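Local coordinates for lectin CEL-I, N-acetyl-D-galactosamine-specific C-type (Cucumaria echinata, PDB 4WQQ), which is a calcium-dependent C-type lectin that in its natural form recognises galactose and N-acetylgalactosamine, here re-engineered to recognise mannose, at residues A[14-19]-A[135-140]. The protein carries 3 engineered substitutions. Numbering follows the deposited sequence.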
loop_
_atom_site.group_PDB
_atom_site.type_symbol
_atom_site.label_atom_id
_atom_site.label_comp_id
_atom_site.label_asym_id
_atom_site.label_seq_id
_atom_site.Cartn_x
_atom_site.Cartn_y
_atom_site.Cartn_z
ATOM N N HIS A 14 0.757 9.230 2.010
ATOM C CA HIS A 14 2.076 8.593 1.772
ATOM C C HIS A 14 2.453 7.762 2.968
ATOM O O HIS A 14 1.815 7.876 4.035
ATOM C CB HIS A 14 3.225 9.622 1.464
ATOM C CG HIS A 14 3.039 10.382 0.212
ATOM N ND1 HIS A 14 3.280 9.865 -1.038
ATOM C CD2 HIS A 14 2.703 11.680 0.024
ATOM C CE1 HIS A 14 3.038 10.795 -1.956
ATOM N NE2 HIS A 14 2.637 11.893 -1.329
ATOM N N CYS A 15 3.432 6.870 2.773
ATOM C CA CYS A 15 4.078 6.155 3.818
ATOM C C CYS A 15 5.555 6.442 3.765
ATOM O O CYS A 15 6.078 6.732 2.689
ATOM C CB CYS A 15 3.852 4.631 3.748
ATOM S SG CYS A 15 2.130 4.132 3.579
ATOM N N TYR A 16 6.181 6.423 4.904
ATOM C CA TYR A 16 7.584 6.786 5.077
ATOM C C TYR A 16 8.316 5.720 5.907
ATOM O O TYR A 16 7.747 5.078 6.824
ATOM C CB TYR A 16 7.742 8.199 5.754
ATOM C CG TYR A 16 7.074 9.305 4.993
ATOM C CD1 TYR A 16 5.725 9.531 5.138
ATOM C CD2 TYR A 16 7.773 10.138 4.183
ATOM C CE1 TYR A 16 5.094 10.528 4.424
ATOM C CE2 TYR A 16 7.163 11.177 3.480
ATOM C CZ TYR A 16 5.817 11.358 3.596
ATOM O OH TYR A 16 5.116 12.364 2.927
ATOM N N ARG A 17 9.605 5.496 5.621
ATOM C CA ARG A 17 10.425 4.613 6.385
ATOM C C ARG A 17 11.854 5.118 6.463
ATOM O O ARG A 17 12.503 5.344 5.446
ATOM C CB ARG A 17 10.420 3.201 5.830
ATOM C CG ARG A 17 11.128 2.175 6.708
ATOM C CD ARG A 17 10.710 0.775 6.305
ATOM N NE ARG A 17 11.499 -0.217 7.005
ATOM C CZ ARG A 17 11.462 -1.520 6.768
ATOM N NH1 ARG A 17 10.667 -2.008 5.827
ATOM N NH2 ARG A 17 12.273 -2.321 7.475
ATOM N N PHE A 18 12.319 5.295 7.694
ATOM C CA PHE A 18 13.662 5.669 7.948
ATOM C C PHE A 18 14.582 4.487 8.181
ATOM O O PHE A 18 14.233 3.552 8.917
ATOM C CB PHE A 18 13.684 6.572 9.194
ATOM C CG PHE A 18 15.072 6.901 9.660
ATOM C CD1 PHE A 18 15.914 7.629 8.836
ATOM C CD2 PHE A 18 15.568 6.416 10.889
ATOM C CE1 PHE A 18 17.209 7.917 9.190
ATOM C CE2 PHE A 18 16.869 6.721 11.262
ATOM C CZ PHE A 18 17.708 7.427 10.429
ATOM N N PHE A 19 15.727 4.525 7.491
ATOM C CA PHE A 19 16.788 3.577 7.600
ATOM C C PHE A 19 18.019 4.191 8.225
ATOM O O PHE A 19 18.706 5.030 7.687
ATOM C CB PHE A 19 17.133 3.001 6.241
ATOM C CG PHE A 19 16.040 2.140 5.688
ATOM C CD1 PHE A 19 15.945 0.806 6.025
ATOM C CD2 PHE A 19 15.063 2.698 4.888
ATOM C CE1 PHE A 19 14.915 0.003 5.532
ATOM C CE2 PHE A 19 14.039 1.902 4.429
ATOM C CZ PHE A 19 13.970 0.565 4.748
ATOM N N MET A 135 15.883 8.066 4.050
ATOM C CA MET A 135 14.464 7.900 4.266
ATOM C C MET A 135 13.786 7.572 2.920
ATOM O O MET A 135 13.997 8.270 1.911
ATOM C CB MET A 135 13.967 9.253 4.716
ATOM C CG MET A 135 12.491 9.449 4.836
ATOM S SD MET A 135 11.882 9.066 6.456
ATOM C CE MET A 135 12.844 10.056 7.685
ATOM N N CYS A 136 12.905 6.593 2.950
ATOM C CA CYS A 136 12.118 6.258 1.786
ATOM C C CYS A 136 10.665 6.691 1.940
ATOM O O CYS A 136 10.195 6.936 3.063
ATOM C CB CYS A 136 12.142 4.763 1.526
ATOM S SG CYS A 136 13.821 4.037 1.528
ATOM N N LYS A 137 9.991 6.777 0.818
ATOM C CA LYS A 137 8.594 7.272 0.772
ATOM C C LYS A 137 7.915 6.410 -0.239
ATOM O O LYS A 137 8.466 6.177 -1.306
ATOM C CB LYS A 137 8.614 8.727 0.337
ATOM C CG LYS A 137 7.320 9.429 0.057
ATOM C CD LYS A 137 7.592 10.937 -0.243
ATOM C CE LYS A 137 6.368 11.579 -0.875
ATOM N NZ LYS A 137 6.488 13.040 -1.087
ATOM N N LEU A 138 6.672 6.011 0.069
ATOM C CA LEU A 138 5.780 5.425 -0.901
ATOM C C LEU A 138 4.876 6.424 -1.577
ATOM O O LEU A 138 4.278 7.271 -0.909
ATOM C CB LEU A 138 4.934 4.386 -0.222
ATOM C CG LEU A 138 5.709 3.274 0.466
ATOM C CD1 LEU A 138 4.709 2.284 0.940
ATOM C CD2 LEU A 138 6.792 2.551 -0.362
ATOM N N THR A 139 4.758 6.273 -2.898
ATOM C CA THR A 139 3.829 7.068 -3.697
ATOM C C THR A 139 2.893 6.074 -4.431
ATOM O O THR A 139 3.332 5.171 -5.138
ATOM C CB THR A 139 4.570 7.990 -4.709
ATOM O OG1 THR A 139 5.418 8.884 -3.976
ATOM C CG2 THR A 139 3.603 8.831 -5.549
ATOM N N PHE A 140 1.585 6.286 -4.272
ATOM C CA PHE A 140 0.567 5.467 -4.914
ATOM C C PHE A 140 0.196 6.074 -6.200
ATOM O O PHE A 140 -0.610 6.983 -6.268
ATOM C CB PHE A 140 -0.574 5.265 -3.980
ATOM C CG PHE A 140 -0.103 4.739 -2.652
ATOM C CD1 PHE A 140 0.217 3.417 -2.491
ATOM C CD2 PHE A 140 0.040 5.583 -1.573
ATOM C CE1 PHE A 140 0.683 2.967 -1.267
ATOM C CE2 PHE A 140 0.543 5.141 -0.366
ATOM C CZ PHE A 140 0.860 3.834 -0.192
#
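H14 and K137 meet where two antiparallel strands, 14-19 and 135-140, run side by side near the chain ends. The K137 chain is extended; its CE sits 3.5 Å from the centroid of the H14 ring, over the face in a CH-pi contact. In the plane of the same ring, H14 ND1 donates to L138 O at 2.8 Å, so the bond fixes the ring's rotation and holds its face under the lysine. An imidazole suits this place because it offers a flat surface and an N-H at once. C15 N is buried here and has no partner in the model. L138 N still reaches C15 O, and further along R17 and C136 exchange two bonds, the straighter (172°) from C136 N to R17 O.

The dense side carries Y16, F18, M135 and K137. The aliphatic part of K137 lies alongside the tyrosine, with CD 3.8 Å from Y16 CE2. A lysine can be buried here because NZ forms a salt bridge with E54, which Y16 OH also hydrogen-bonds, and a hydrogen bond with S48. M135, an unbranched, flexible thioether bent at chi3 (54°), turns CE to 3.9 Å from F18 CB.

On the other face C15, C136 and L138 are also buried, both sulfurs in disulfides, to C4 and C32. F19 CE2 meets C136 SG obliquely at 3.6 Å, and C15 SG lies at the F140 ring edge, both sulfur-aromatic contacts. Looser is R17, partly exposed, which leads away from strand 135-140 toward D7 and W8, with F19 CZ over one guanidinium face.

This terminal pairing, characteristic of the C-type lectin fold, lies away from the calcium and sugar sites: helix 52-65 covers the Y16-M135 face, W8 and the second subunit adjoin the C15-L138 face, and strand 42-46 flanks 135-140 across from 14-19.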